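Local coordinates for protein type III pantothenate kinase (Campylobacter jejuni, PDB 2NRH) that probably catalyses the ATP-dependent phosphorylation of pantothenate, the first step of coenzyme A biosynthesis, as a homodimer with an actin-like ATPase fold, at residues I38-V43 with F57-P62; I84-V89 with I101-H106; A95-I100 with G109-G114; T135-D140 with G153-I158. The protein carries 2 engineered substitutions. All blocks are in the same frame, centred on the assembly; numbering follows the deposited sequence.

Contact 1 of 4, residues I38-V43 with F57-P62; sequences IFYINV and FINLEP
A single water molecule joins the two segments where their strands part: it accepts from Asn42 N and lies within donating distance of Asn59 OD1 and Glu61 OE1. Upstream, strands 38-42 and 57-59 are parallel neighbours at one margin of the N-terminal mixed sheet, the two strands of a beta-alpha-beta unit crossing over through helix 48-53. Backbone hydrogen bonds run from Ile58 N to Ile38 O, Tyr40 N to Ile58 O and Leu60 N to Tyr40 O, the last short (2.7 Å) and nearly straight.

On the face carrying Ile38, Tyr40, Phe57 and Asn59, two rings meet. Ile38 CB sits over the centre of the Phe57 ring, 3.9 Å from its centroid, while the edge of Phe57 turns toward the face of Tyr40 with the planes at 63°. Tyr40 CG takes the crowded position between N and C (chi1 77°), which swings its ring across the neighbouring strand, where the Asn59 amide stacks nearly parallel to it. On the reverse face, Phe39 CD1 touches Ile58 CG2 and Leu60 CD2. Asn42 lies next to Ile8 of the predicted ATP site. In an Asx turn, Asn59 OD1 also accepts from Glu61 N at 3.0 Å.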
loop_
_atom_site.group_PDB
_atom_site.type_symbol
_atom_site.label_atom_id
_atom_site.label_comp_id
_atom_site.label_asym_id
_atom_site.label_seq_id
_atom_site.Cartn_x
_atom_site.Cartn_y
_atom_site.Cartn_z
ATOM N N ILE B 38 28.357 -4.549 -23.222
ATOM C CA ILE B 38 27.089 -4.598 -22.543
ATOM C C ILE B 38 26.450 -3.205 -22.506
ATOM O O ILE B 38 26.994 -2.285 -21.904
ATOM C CB ILE B 38 27.223 -5.167 -21.101
ATOM C CG1 ILE B 38 27.793 -6.598 -21.137
ATOM C CG2 ILE B 38 25.862 -5.121 -20.416
ATOM C CD1 ILE B 38 28.204 -7.234 -19.744
ATOM N N PHE B 39 25.287 -3.078 -23.136
ATOM C CA PHE B 39 24.437 -1.882 -23.030
ATOM C C PHE B 39 23.606 -1.890 -21.768
ATOM O O PHE B 39 23.069 -2.914 -21.387
ATOM C CB PHE B 39 23.569 -1.788 -24.270
ATOM C CG PHE B 39 24.392 -1.733 -25.532
ATOM C CD1 PHE B 39 24.968 -0.507 -25.955
ATOM C CD2 PHE B 39 24.676 -2.896 -26.252
ATOM C CE1 PHE B 39 25.772 -0.424 -27.118
ATOM C CE2 PHE B 39 25.482 -2.819 -27.423
ATOM C CZ PHE B 39 26.021 -1.566 -27.848
ATOM N N TYR B 40 23.526 -0.772 -21.066
ATOM C CA TYR B 40 22.840 -0.823 -19.806
ATOM C C TYR B 40 22.017 0.419 -19.509
ATOM O O TYR B 40 22.256 1.475 -20.087
ATOM C CB TYR B 40 23.835 -1.126 -18.684
ATOM C CG TYR B 40 24.680 0.032 -18.246
ATOM C CD1 TYR B 40 24.282 0.829 -17.178
ATOM C CD2 TYR B 40 25.901 0.342 -18.893
ATOM C CE1 TYR B 40 25.062 1.917 -16.740
ATOM C CE2 TYR B 40 26.691 1.426 -18.462
ATOM C CZ TYR B 40 26.270 2.205 -17.383
ATOM O OH TYR B 40 27.017 3.277 -16.944
ATOM N N ILE B 41 21.045 0.258 -18.611
ATOM C CA ILE B 41 20.493 1.344 -17.766
ATOM C C ILE B 41 20.621 0.941 -16.262
ATOM O O ILE B 41 20.662 -0.242 -15.892
ATOM C CB ILE B 41 19.055 1.641 -18.112
ATOM C CG1 ILE B 41 18.145 0.455 -17.751
ATOM C CG2 ILE B 41 18.920 2.035 -19.605
ATOM C CD1 ILE B 41 16.702 0.701 -18.057
ATOM N N ASN B 42 20.680 1.931 -15.389
ATOM C CA ASN B 42 20.953 1.676 -13.973
ATOM C C ASN B 42 20.238 2.700 -13.090
ATOM O O ASN B 42 20.299 3.883 -13.373
ATOM C CB ASN B 42 22.481 1.690 -13.734
ATOM C CG ASN B 42 22.823 1.734 -12.271
ATOM O OD1 ASN B 42 22.397 0.866 -11.500
ATOM N ND2 ASN B 42 23.599 2.740 -11.868
ATOM N N VAL B 43 19.538 2.221 -12.055
ATOM C CA VAL B 43 18.938 3.091 -11.027
ATOM C C VAL B 43 19.679 2.936 -9.704
ATOM O O VAL B 43 19.404 3.603 -8.753
ATOM C CB VAL B 43 17.379 2.830 -10.786
ATOM C CG1 VAL B 43 16.589 3.106 -12.046
ATOM C CG2 VAL B 43 17.108 1.420 -10.201
ATOM N N PHE B 57 31.021 -1.674 -20.522
ATOM C CA PHE B 57 29.670 -1.272 -20.169
ATOM C C PHE B 57 29.279 0.149 -20.684
ATOM O O PHE B 57 29.975 1.144 -20.435
ATOM C CB PHE B 57 29.476 -1.354 -18.657
ATOM C CG PHE B 57 28.934 -2.665 -18.164
ATOM C CD1 PHE B 57 29.784 -3.731 -17.892
ATOM C CD2 PHE B 57 27.576 -2.808 -17.900
ATOM C CE1 PHE B 57 29.278 -4.943 -17.373
ATOM C CE2 PHE B 57 27.057 -4.013 -17.387
ATOM C CZ PHE B 57 27.893 -5.078 -17.122
ATOM N N ILE B 58 28.143 0.209 -21.378
ATOM C CA ILE B 58 27.783 1.341 -22.202
ATOM C C ILE B 58 26.361 1.841 -21.887
ATOM O O ILE B 58 25.365 1.158 -22.153
ATOM C CB ILE B 58 27.952 0.971 -23.682
ATOM C CG1 ILE B 58 29.455 0.898 -23.966
ATOM C CG2 ILE B 58 27.203 1.984 -24.591
ATOM C CD1 ILE B 58 29.788 0.057 -25.074
ATOM N N ASN B 59 26.301 3.030 -21.300
ATOM C CA ASN B 59 25.105 3.564 -20.656
ATOM C C ASN B 59 24.144 4.091 -21.719
ATOM O O ASN B 59 24.524 4.920 -22.569
ATOM C CB ASN B 59 25.514 4.638 -19.645
ATOM C CG ASN B 59 24.373 5.097 -18.746
ATOM O OD1 ASN B 59 23.239 4.647 -18.829
ATOM N ND2 ASN B 59 24.680 6.052 -17.906
ATOM N N LEU B 60 22.929 3.552 -21.724
ATOM C CA LEU B 60 21.965 3.975 -22.701
ATOM C C LEU B 60 21.166 5.180 -22.242
ATOM O O LEU B 60 20.433 5.794 -23.049
ATOM C CB LEU B 60 21.005 2.845 -23.060
ATOM C CG LEU B 60 21.403 1.653 -23.932
ATOM C CD1 LEU B 60 20.113 0.995 -24.429
ATOM C CD2 LEU B 60 22.356 1.969 -25.112
ATOM N N GLU B 61 21.241 5.479 -20.940
ATOM C CA GLU B 61 20.398 6.548 -20.383
ATOM C C GLU B 61 20.437 7.867 -21.171
ATOM O O GLU B 61 19.384 8.447 -21.409
ATOM C CB GLU B 61 20.713 6.807 -18.911
ATOM C CG GLU B 61 19.982 7.984 -18.290
ATOM C CD GLU B 61 19.934 7.847 -16.749
ATOM O OE1 GLU B 61 20.609 6.931 -16.240
ATOM O OE2 GLU B 61 19.268 8.658 -16.055
ATOM N N PRO B 62 21.652 8.348 -21.558
ATOM C CA PRO B 62 21.742 9.638 -22.292
ATOM C C PRO B 62 21.007 9.674 -23.623
ATOM O O PRO B 62 20.714 10.764 -24.101
ATOM C CB PRO B 62 23.267 9.834 -22.508
ATOM C CG PRO B 62 23.921 8.961 -21.364
ATOM C CD PRO B 62 22.995 7.764 -21.307
HETATM O O HOH W 1 21.588 4.413 -16.475
#

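Contact 2 of 4, residues I84-V89 with I101-H106; sequences IEDGVV and ISNSIH
Strands 87-92 and 95-102 form a beta hairpin, and this contact lies at the end away from their connecting turn, where the chain enters the first strand and leaves the second. The compact part centres on Gly87 and Ile101, an antiparallel hydrogen-bonded pair: Gly87 N donates to Ile101 O at 2.9 Å, and Ile101 N donates to Gly87 O at 2.8 Å, nearly along the C=O axis. Glycine suits the site, because at phi 147° a side chain would be forced against the preceding carbonyl oxygen and would also crowd Ile84 CG2. Ile101 CG2, anti to the backbone N, lies 3.4 Å from Glu85 O and close to Ile84 O, so within this contact the methyl meets backbone oxygens. Outside it, Phe66 and Cys81 touch the Ile101 side chain.

The other half is looser and faces solvent. Ser102 to Ile105 make a type I' turn, and its exposed tip is held by hydrogen bonds. Ser104 N approaches Glu85 O in the carbonyl plane, on a lone pair, at 2.7 Å and 171°. Asp86 starts out pointing away from the turn, but its carboxylate comes back to accept from Asn103 N at 2.8 Å, the N-H arriving from above the carboxylate plane. The side chains of Glu85 and Ser104 barely meet, with Glu85 CG 4.0 Å from Ser104 OG.

The turn is thus gripped through its amide N-H groups, one by a carbonyl and one by a carboxylate, and the negative charge of Asp86 would be expected to strengthen its bond to Asn103 N.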
loop_
_atom_site.group_PDB
_atom_site.type_symbol
_atom_site.label_atom_id
_atom_site.label_comp_id
_atom_site.label_asym_id
_atom_site.label_seq_id
_atom_site.Cartn_x
_atom_site.Cartn_y
_atom_site.Cartn_z
ATOM N N ILE B 84 5.786 2.859 -26.026
ATOM C CA ILE B 84 4.340 3.101 -25.902
ATOM C C ILE B 84 3.978 4.540 -26.273
ATOM O O ILE B 84 4.597 5.485 -25.810
ATOM C CB ILE B 84 3.826 2.612 -24.474
ATOM C CG1 ILE B 84 3.812 1.068 -24.491
ATOM C CG2 ILE B 84 2.423 3.124 -24.123
ATOM C CD1 ILE B 84 4.454 0.443 -23.358
ATOM N N GLU B 85 2.991 4.668 -27.156
ATOM C CA GLU B 85 2.504 5.949 -27.681
ATOM C C GLU B 85 1.377 6.465 -26.838
ATOM O O GLU B 85 1.268 7.649 -26.619
ATOM C CB GLU B 85 2.019 5.783 -29.139
ATOM C CG GLU B 85 3.181 5.775 -30.250
ATOM C CD GLU B 85 2.812 5.010 -31.587
ATOM O OE1 GLU B 85 1.599 4.769 -31.924
ATOM O OE2 GLU B 85 3.772 4.620 -32.293
ATOM N N ASP B 86 0.507 5.565 -26.415
ATOM C CA ASP B 86 -0.669 5.886 -25.613
ATOM C C ASP B 86 -0.883 4.675 -24.765
ATOM O O ASP B 86 -0.778 3.553 -25.291
ATOM C CB ASP B 86 -1.924 6.046 -26.471
ATOM C CG ASP B 86 -1.799 7.174 -27.443
ATOM O OD1 ASP B 86 -2.013 8.328 -27.001
ATOM O OD2 ASP B 86 -1.448 6.894 -28.628
ATOM N N GLY B 87 -1.174 4.901 -23.483
ATOM C CA GLY B 87 -1.425 3.818 -22.563
ATOM C C GLY B 87 -0.980 4.033 -21.117
ATOM O O GLY B 87 -0.362 5.053 -20.759
ATOM N N VAL B 88 -1.324 3.064 -20.279
ATOM C CA VAL B 88 -0.927 3.115 -18.899
ATOM C C VAL B 88 0.060 1.995 -18.745
ATOM O O VAL B 88 -0.233 0.874 -19.122
ATOM C CB VAL B 88 -2.102 3.007 -17.929
ATOM C CG1 VAL B 88 -1.582 2.827 -16.475
ATOM C CG2 VAL B 88 -2.937 4.251 -18.038
ATOM N N VAL B 89 1.259 2.359 -18.254
ATOM C CA VAL B 89 2.352 1.426 -17.962
ATOM C C VAL B 89 2.524 1.140 -16.462
ATOM O O VAL B 89 2.685 2.031 -15.676
ATOM C CB VAL B 89 3.657 1.860 -18.597
ATOM C CG1 VAL B 89 4.708 0.749 -18.432
ATOM C CG2 VAL B 89 3.454 2.146 -20.075
ATOM N N ILE B 101 0.842 7.531 -20.398
ATOM C CA ILE B 101 1.290 8.051 -21.684
ATOM C C ILE B 101 0.098 8.409 -22.606
ATOM O O ILE B 101 -0.919 7.680 -22.734
ATOM C CB ILE B 101 2.258 7.066 -22.396
ATOM C CG1 ILE B 101 3.302 6.473 -21.396
ATOM C CG2 ILE B 101 2.947 7.718 -23.628
ATOM C CD1 ILE B 101 4.332 7.467 -20.803
ATOM N N SER B 102 0.222 9.577 -23.223
ATOM C CA SER B 102 -0.780 10.043 -24.149
ATOM C C SER B 102 -0.035 10.755 -25.213
ATOM O O SER B 102 0.572 11.777 -24.967
ATOM C CB SER B 102 -1.769 10.982 -23.507
ATOM O OG SER B 102 -2.675 11.444 -24.501
ATOM N N ASN B 103 -0.015 10.151 -26.395
ATOM C CA ASN B 103 0.546 10.828 -27.505
ATOM C C ASN B 103 2.053 11.008 -27.381
ATOM O O ASN B 103 2.615 12.052 -27.777
ATOM C CB ASN B 103 -0.164 12.167 -27.704
ATOM C CG ASN B 103 -0.514 12.402 -29.132
ATOM O OD1 ASN B 103 0.178 13.138 -29.832
ATOM N ND2 ASN B 103 -1.530 11.704 -29.605
ATOM N N SER B 104 2.693 9.951 -26.874
ATOM C CA SER B 104 4.088 9.971 -26.605
ATOM C C SER B 104 4.448 11.062 -25.588
ATOM O O SER B 104 5.602 11.524 -25.583
ATOM C CB SER B 104 4.906 10.207 -27.926
ATOM O OG SER B 104 4.851 9.120 -28.849
ATOM N N ILE B 105 3.498 11.508 -24.768
ATOM C CA ILE B 105 3.807 12.431 -23.646
ATOM C C ILE B 105 3.504 11.799 -22.299
ATOM O O ILE B 105 2.490 11.132 -22.129
ATOM C CB ILE B 105 3.082 13.792 -23.791
ATOM C CG1 ILE B 105 3.581 14.497 -25.071
ATOM C CG2 ILE B 105 3.412 14.752 -22.609
ATOM C CD1 ILE B 105 2.674 15.558 -25.586
ATOM N N HIS B 106 4.405 11.988 -21.344
ATOM C CA HIS B 106 4.300 11.414 -19.999
ATOM C C HIS B 106 3.509 12.410 -19.194
ATOM O O HIS B 106 3.950 13.540 -18.965
ATOM C CB HIS B 106 5.706 11.164 -19.400
ATOM C CG HIS B 106 5.687 10.606 -17.998
ATOM N ND1 HIS B 106 6.239 11.271 -16.920
ATOM C CD2 HIS B 106 5.145 9.473 -17.494
ATOM C CE1 HIS B 106 6.034 10.573 -15.815
ATOM N NE2 HIS B 106 5.372 9.481 -16.135
#

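Contact 3 of 4, residues A95-I100 with G109-G114; sequences AITIDI and GFILPG
Strands 95-102 and 105-113 form an antiparallel hairpin at the margin, within this chain, of the C-terminal mixed sheet of this actin-like ATPase fold. Four backbone bonds join the segments, a reciprocal couple at each of two hydrogen-bonded pairs. In Ile96 with Leu112, Ile96 N donates to Leu112 O at 175°; in Ile98 with Phe110, Ile98 N meets Phe110 O at 2.7 Å, nearly along the C=O axis. Between them, at the non-hydrogen-bonded pair of Thr97 and Ile111, CA-H groups point at carbonyl oxygens: Thr97 CA at Phe110 O and Ile111 CA at Ile96 O, both 3.3 Å. Gly109 also makes backbone hydrogen bonds to the second subunit.

Apolar packing fills the face of Ile96, Ile98, Phe110 and Leu112. Phe110 CG occupies the crowded position between N and C (chi1 56°), laying the ring over Ile98, whose CB stands 4.0 Å from the ring centroid, offset toward the rim. Ile98 CD1 reaches farther, touching Phe110 CE1 at 3.5 Å and Leu112 CD2 at 3.8 Å. Leu161 of helix 146-165 covers Phe110 and Leu112, and Tyr152 of the second subunit meets the Phe110 ring, so this face also serves the dimer.

Charge gathers on the reverse face. Asp99 OD1 forms a salt bridge with Arg77, a predicted substrate-binding residue, and accepts from His106 NE2; two donors thus converge on OD1 and probably favour the ionised form. Gly109 leaves room for it: a side chain there would collide with Asp99 OD1, which lies 3.5 Å from Gly109 CA.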
loop_
_atom_site.group_PDB
_atom_site.type_symbol
_atom_site.label_atom_id
_atom_site.label_comp_id
_atom_site.label_asym_id
_atom_site.label_seq_id
_atom_site.Cartn_x
_atom_site.Cartn_y
_atom_site.Cartn_z
ATOM N N ALA B 95 8.477 -2.463 -6.158
ATOM C CA ALA B 95 7.596 -1.324 -6.084
ATOM C C ALA B 95 6.657 -1.519 -7.265
ATOM O O ALA B 95 6.953 -2.284 -8.180
ATOM C CB ALA B 95 8.408 -0.017 -6.234
ATOM N N ILE B 96 5.519 -0.876 -7.214
ATOM C CA ILE B 96 4.552 -0.823 -8.309
ATOM C C ILE B 96 4.525 0.653 -8.784
ATOM O O ILE B 96 4.191 1.551 -8.035
ATOM C CB ILE B 96 3.170 -1.322 -7.812
ATOM C CG1 ILE B 96 3.254 -2.836 -7.554
ATOM C CG2 ILE B 96 2.024 -1.019 -8.795
ATOM C CD1 ILE B 96 1.956 -3.449 -6.953
ATOM N N THR B 97 4.991 0.895 -10.000
ATOM C CA THR B 97 4.901 2.246 -10.589
ATOM C C THR B 97 3.881 2.238 -11.715
ATOM O O THR B 97 3.817 1.294 -12.484
ATOM C CB THR B 97 6.251 2.721 -11.087
ATOM O OG1 THR B 97 6.707 1.814 -12.107
ATOM C CG2 THR B 97 7.220 2.729 -9.910
ATOM N N ILE B 98 3.021 3.251 -11.727
ATOM C CA ILE B 98 1.965 3.402 -12.742
ATOM C C ILE B 98 2.218 4.701 -13.493
ATOM O O ILE B 98 2.196 5.772 -12.928
ATOM C CB ILE B 98 0.549 3.390 -12.094
ATOM C CG1 ILE B 98 0.274 2.105 -11.334
ATOM C CG2 ILE B 98 -0.543 3.453 -13.161
ATOM C CD1 ILE B 98 0.463 2.168 -9.858
ATOM N N ASP B 99 2.507 4.617 -14.768
ATOM C CA ASP B 99 2.789 5.825 -15.577
ATOM C C ASP B 99 1.798 5.997 -16.736
ATOM O O ASP B 99 1.372 5.033 -17.392
ATOM C CB ASP B 99 4.222 5.788 -16.095
ATOM C CG ASP B 99 5.263 6.044 -14.983
ATOM O OD1 ASP B 99 5.329 7.214 -14.512
ATOM O OD2 ASP B 99 5.999 5.073 -14.604
ATOM N N ILE B 100 1.458 7.240 -17.014
ATOM C CA ILE B 100 0.433 7.515 -18.014
ATOM C C ILE B 100 0.977 8.206 -19.248
ATOM O O ILE B 100 1.524 9.301 -19.157
ATOM C CB ILE B 100 -0.776 8.282 -17.400
ATOM C CG1 ILE B 100 -1.421 7.446 -16.249
ATOM C CG2 ILE B 100 -1.838 8.557 -18.492
ATOM C CD1 ILE B 100 -0.651 7.404 -14.948
ATOM N N GLY B 109 2.619 10.044 -13.075
ATOM C CA GLY B 109 2.667 8.639 -12.662
ATOM C C GLY B 109 2.682 8.550 -11.147
ATOM O O GLY B 109 2.839 9.582 -10.442
ATOM N N PHE B 110 2.526 7.338 -10.627
ATOM C CA PHE B 110 2.566 7.173 -9.169
ATOM C C PHE B 110 3.036 5.812 -8.726
ATOM O O PHE B 110 3.170 4.895 -9.538
ATOM C CB PHE B 110 1.235 7.508 -8.511
ATOM C CG PHE B 110 0.084 6.718 -9.041
ATOM C CD1 PHE B 110 -0.402 5.612 -8.314
ATOM C CD2 PHE B 110 -0.534 7.082 -10.258
ATOM C CE1 PHE B 110 -1.479 4.852 -8.806
ATOM C CE2 PHE B 110 -1.639 6.351 -10.751
ATOM C CZ PHE B 110 -2.123 5.220 -10.040
ATOM N N ILE B 111 3.245 5.710 -7.415
ATOM C CA ILE B 111 3.984 4.594 -6.825
ATOM C C ILE B 111 3.225 3.973 -5.659
ATOM O O ILE B 111 2.555 4.648 -4.784
ATOM C CB ILE B 111 5.456 5.019 -6.359
ATOM C CG1 ILE B 111 6.188 5.770 -7.460
ATOM C CG2 ILE B 111 6.279 3.819 -5.826
ATOM C CD1 ILE B 111 7.354 6.529 -6.936
ATOM N N LEU B 112 3.340 2.673 -5.634
ATOM C CA LEU B 112 2.700 1.892 -4.575
ATOM C C LEU B 112 3.731 0.947 -3.978
ATOM O O LEU B 112 4.672 0.553 -4.673
ATOM C CB LEU B 112 1.587 1.098 -5.268
ATOM C CG LEU B 112 0.088 1.439 -5.245
ATOM C CD1 LEU B 112 -0.169 2.838 -5.097
ATOM C CD2 LEU B 112 -0.666 0.878 -6.444
ATOM N N PRO B 113 3.525 0.470 -2.749
ATOM C CA PRO B 113 4.466 -0.638 -2.433
ATOM C C PRO B 113 4.266 -1.858 -3.344
ATOM O O PRO B 113 3.136 -2.101 -3.842
ATOM C CB PRO B 113 4.123 -1.015 -0.957
ATOM C CG PRO B 113 3.331 0.144 -0.413
ATOM C CD PRO B 113 2.543 0.647 -1.669
ATOM N N GLY B 114 5.356 -2.574 -3.605
ATOM C CA GLY B 114 5.285 -3.931 -4.123
ATOM C C GLY B 114 4.557 -4.862 -3.175
ATOM O O GLY B 114 4.469 -4.603 -1.974
#

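Contact 4 of 4, residues T135-D140 with G153-I158; sequences TQVSLD and GVFKGI
Leu139 and Lys156 slide past each other in opposite directions, the leucine reaching inward from the 135-140 loop and the lysine outward from helix 146-165. Their closest carbons are Leu139 CG and Lys156 CG, 3.5 Å apart, so it is the aliphatic stem of the lysine that packs alongside the leucine. A bend at chi2 (-148°) is followed by an extended end, and this carries the ammonium group beyond the leucine side chain to its backbone, where Lys156 NZ gives Leu139 O a weak hydrogen bond of 3.2 Å.

Phe155, one residue earlier on the helix, turns toward the beginning of the loop. With CG anti to the carbonyl carbon (chi1 -60°), its ring crosses Val137 obliquely, and Val137 CG1 arrives at the ring edge, 4.1 Å from Phe155 CD2. Farther round the ring, Phe155 CE2 touches the backbone at Thr135 CA, 3.7 Å away. Phe180 of helix 178-182 meets the same ring edge-to-face, and Tyr184 packs on both Phe155 and Leu139.

The loop is thus laid on the helix by apolar contacts, with one weak polar tie. The stronger partner of Lys156 NZ is Asp164 of the second subunit, a salt bridge, while Asp140 OD1 stays 4.7 Å from NZ. Acidic groups on both chains would therefore favour a charged lysine, which probably sits between the loop and the acidic group of the other subunit.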
loop_
_atom_site.group_PDB
_atom_site.type_symbol
_atom_site.label_atom_id
_atom_site.label_comp_id
_atom_site.label_asym_id
_atom_site.label_seq_id
_atom_site.Cartn_x
_atom_site.Cartn_y
_atom_site.Cartn_z
ATOM N N THR B 135 -4.327 -15.196 -3.373
ATOM C CA THR B 135 -4.292 -14.605 -4.732
ATOM C C THR B 135 -5.597 -14.807 -5.507
ATOM O O THR B 135 -5.845 -14.168 -6.544
ATOM C CB THR B 135 -3.185 -15.211 -5.596
ATOM O OG1 THR B 135 -3.452 -16.607 -5.744
ATOM C CG2 THR B 135 -1.852 -15.018 -4.957
ATOM N N GLN B 136 -6.404 -15.724 -4.992
ATOM C CA GLN B 136 -7.651 -16.151 -5.617
ATOM C C GLN B 136 -8.815 -15.574 -4.860
ATOM O O GLN B 136 -9.945 -16.004 -5.070
ATOM C CB GLN B 136 -7.722 -17.682 -5.659
ATOM C CG GLN B 136 -6.534 -18.324 -6.433
ATOM C CD GLN B 136 -6.388 -17.816 -7.907
ATOM O OE1 GLN B 136 -7.333 -17.883 -8.706
ATOM N NE2 GLN B 136 -5.195 -17.323 -8.253
ATOM N N VAL B 137 -8.530 -14.588 -3.996
ATOM C CA VAL B 137 -9.573 -13.794 -3.332
ATOM C C VAL B 137 -10.430 -13.078 -4.390
ATOM O O VAL B 137 -9.923 -12.595 -5.408
ATOM C CB VAL B 137 -8.988 -12.782 -2.278
ATOM C CG1 VAL B 137 -8.393 -11.528 -2.942
ATOM C CG2 VAL B 137 -10.032 -12.379 -1.234
ATOM N N SER B 138 -11.733 -13.045 -4.147
ATOM C CA SER B 138 -12.659 -12.339 -5.004
ATOM C C SER B 138 -12.666 -10.816 -4.715
ATOM O O SER B 138 -12.585 -10.388 -3.564
ATOM C CB SER B 138 -14.069 -12.923 -4.821
ATOM O OG SER B 138 -15.053 -11.909 -4.953
ATOM N N LEU B 139 -12.825 -10.019 -5.765
ATOM C CA LEU B 139 -12.829 -8.575 -5.609
ATOM C C LEU B 139 -14.221 -7.997 -5.533
ATOM O O LEU B 139 -14.422 -6.862 -5.117
ATOM C CB LEU B 139 -11.988 -7.922 -6.705
ATOM C CG LEU B 139 -10.534 -7.615 -6.271
ATOM C CD1 LEU B 139 -9.908 -8.527 -5.205
ATOM C CD2 LEU B 139 -9.606 -7.495 -7.464
ATOM N N ASP B 140 -15.204 -8.797 -5.897
ATOM C CA ASP B 140 -16.591 -8.321 -5.911
ATOM C C ASP B 140 -17.482 -8.901 -4.794
ATOM O O ASP B 140 -18.685 -9.083 -4.998
ATOM C CB ASP B 140 -17.189 -8.545 -7.304
ATOM C CG ASP B 140 -16.337 -7.900 -8.412
ATOM O OD1 ASP B 140 -16.207 -6.639 -8.443
ATOM O OD2 ASP B 140 -15.799 -8.654 -9.248
ATOM N N GLY B 153 -7.635 -5.887 0.571
ATOM C CA GLY B 153 -7.151 -4.547 0.805
ATOM C C GLY B 153 -6.082 -4.227 -0.235
ATOM O O GLY B 153 -6.179 -3.240 -0.936
ATOM N N VAL B 154 -5.103 -5.104 -0.339
ATOM C CA VAL B 154 -3.985 -4.941 -1.230
ATOM C C VAL B 154 -4.467 -5.000 -2.660
ATOM O O VAL B 154 -4.309 -4.009 -3.409
ATOM C CB VAL B 154 -2.858 -5.999 -0.935
ATOM C CG1 VAL B 154 -1.787 -6.056 -2.019
ATOM C CG2 VAL B 154 -2.250 -5.722 0.402
ATOM N N PHE B 155 -5.028 -6.136 -3.060
ATOM C CA PHE B 155 -5.217 -6.337 -4.481
ATOM C C PHE B 155 -6.278 -5.408 -5.076
ATOM O O PHE B 155 -6.153 -4.957 -6.225
ATOM C CB PHE B 155 -5.516 -7.790 -4.838
ATOM C CG PHE B 155 -4.442 -8.761 -4.443
ATOM C CD1 PHE B 155 -3.113 -8.371 -4.358
ATOM C CD2 PHE B 155 -4.776 -10.097 -4.167
ATOM C CE1 PHE B 155 -2.117 -9.287 -3.976
ATOM C CE2 PHE B 155 -3.801 -11.027 -3.787
ATOM C CZ PHE B 155 -2.454 -10.622 -3.694
ATOM N N LYS B 156 -7.321 -5.120 -4.306
ATOM C CA LYS B 156 -8.362 -4.234 -4.813
ATOM C C LYS B 156 -7.963 -2.789 -4.864
ATOM O O LYS B 156 -8.436 -2.070 -5.760
ATOM C CB LYS B 156 -9.695 -4.366 -4.066
ATOM C CG LYS B 156 -10.841 -4.323 -5.103
ATOM C CD LYS B 156 -12.110 -3.705 -4.644
ATOM C CE LYS B 156 -13.139 -3.917 -5.741
ATOM N NZ LYS B 156 -14.538 -3.629 -5.218
ATOM N N GLY B 157 -7.143 -2.366 -3.894
ATOM C CA GLY B 157 -6.515 -1.065 -3.894
ATOM C C GLY B 157 -5.717 -0.793 -5.163
ATOM O O GLY B 157 -5.832 0.285 -5.743
ATOM N N ILE B 158 -4.909 -1.762 -5.586
ATOM C CA ILE B 158 -4.169 -1.695 -6.858
ATOM C C ILE B 158 -5.104 -1.772 -8.062
ATOM O O ILE B 158 -4.903 -1.058 -9.026
ATOM C CB ILE B 158 -3.100 -2.863 -7.007
ATOM C CG1 ILE B 158 -2.050 -2.826 -5.906
ATOM C CG2 ILE B 158 -2.348 -2.758 -8.271
ATOM C CD1 ILE B 158 -1.366 -4.134 -5.765
#

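From the N terminus, contact 1 comes first, closing the crossover through helix 48-53 at a margin of the N-terminal sheet; it is complete before the others begin. Contacts 2 and 3 cross, their segments alternating along the chain: one brings together the far ends of the hairpin of strands 87-92 and 95-102, the other pairs 95-102 with 105-113. They share one sheet and touch, with Val88 CG1 packing on Ile98 CG2. Contact 4 follows, closing the turn of chain, residues 141-152, that leads from the 135-140 loop into helix 146-165. Ile158 of that helix packs on Ile96 and Leu112 of contact 3, and both contacts reach the second subunit. Contacts 1 and 4 lie about 37 Å apart, centre to centre.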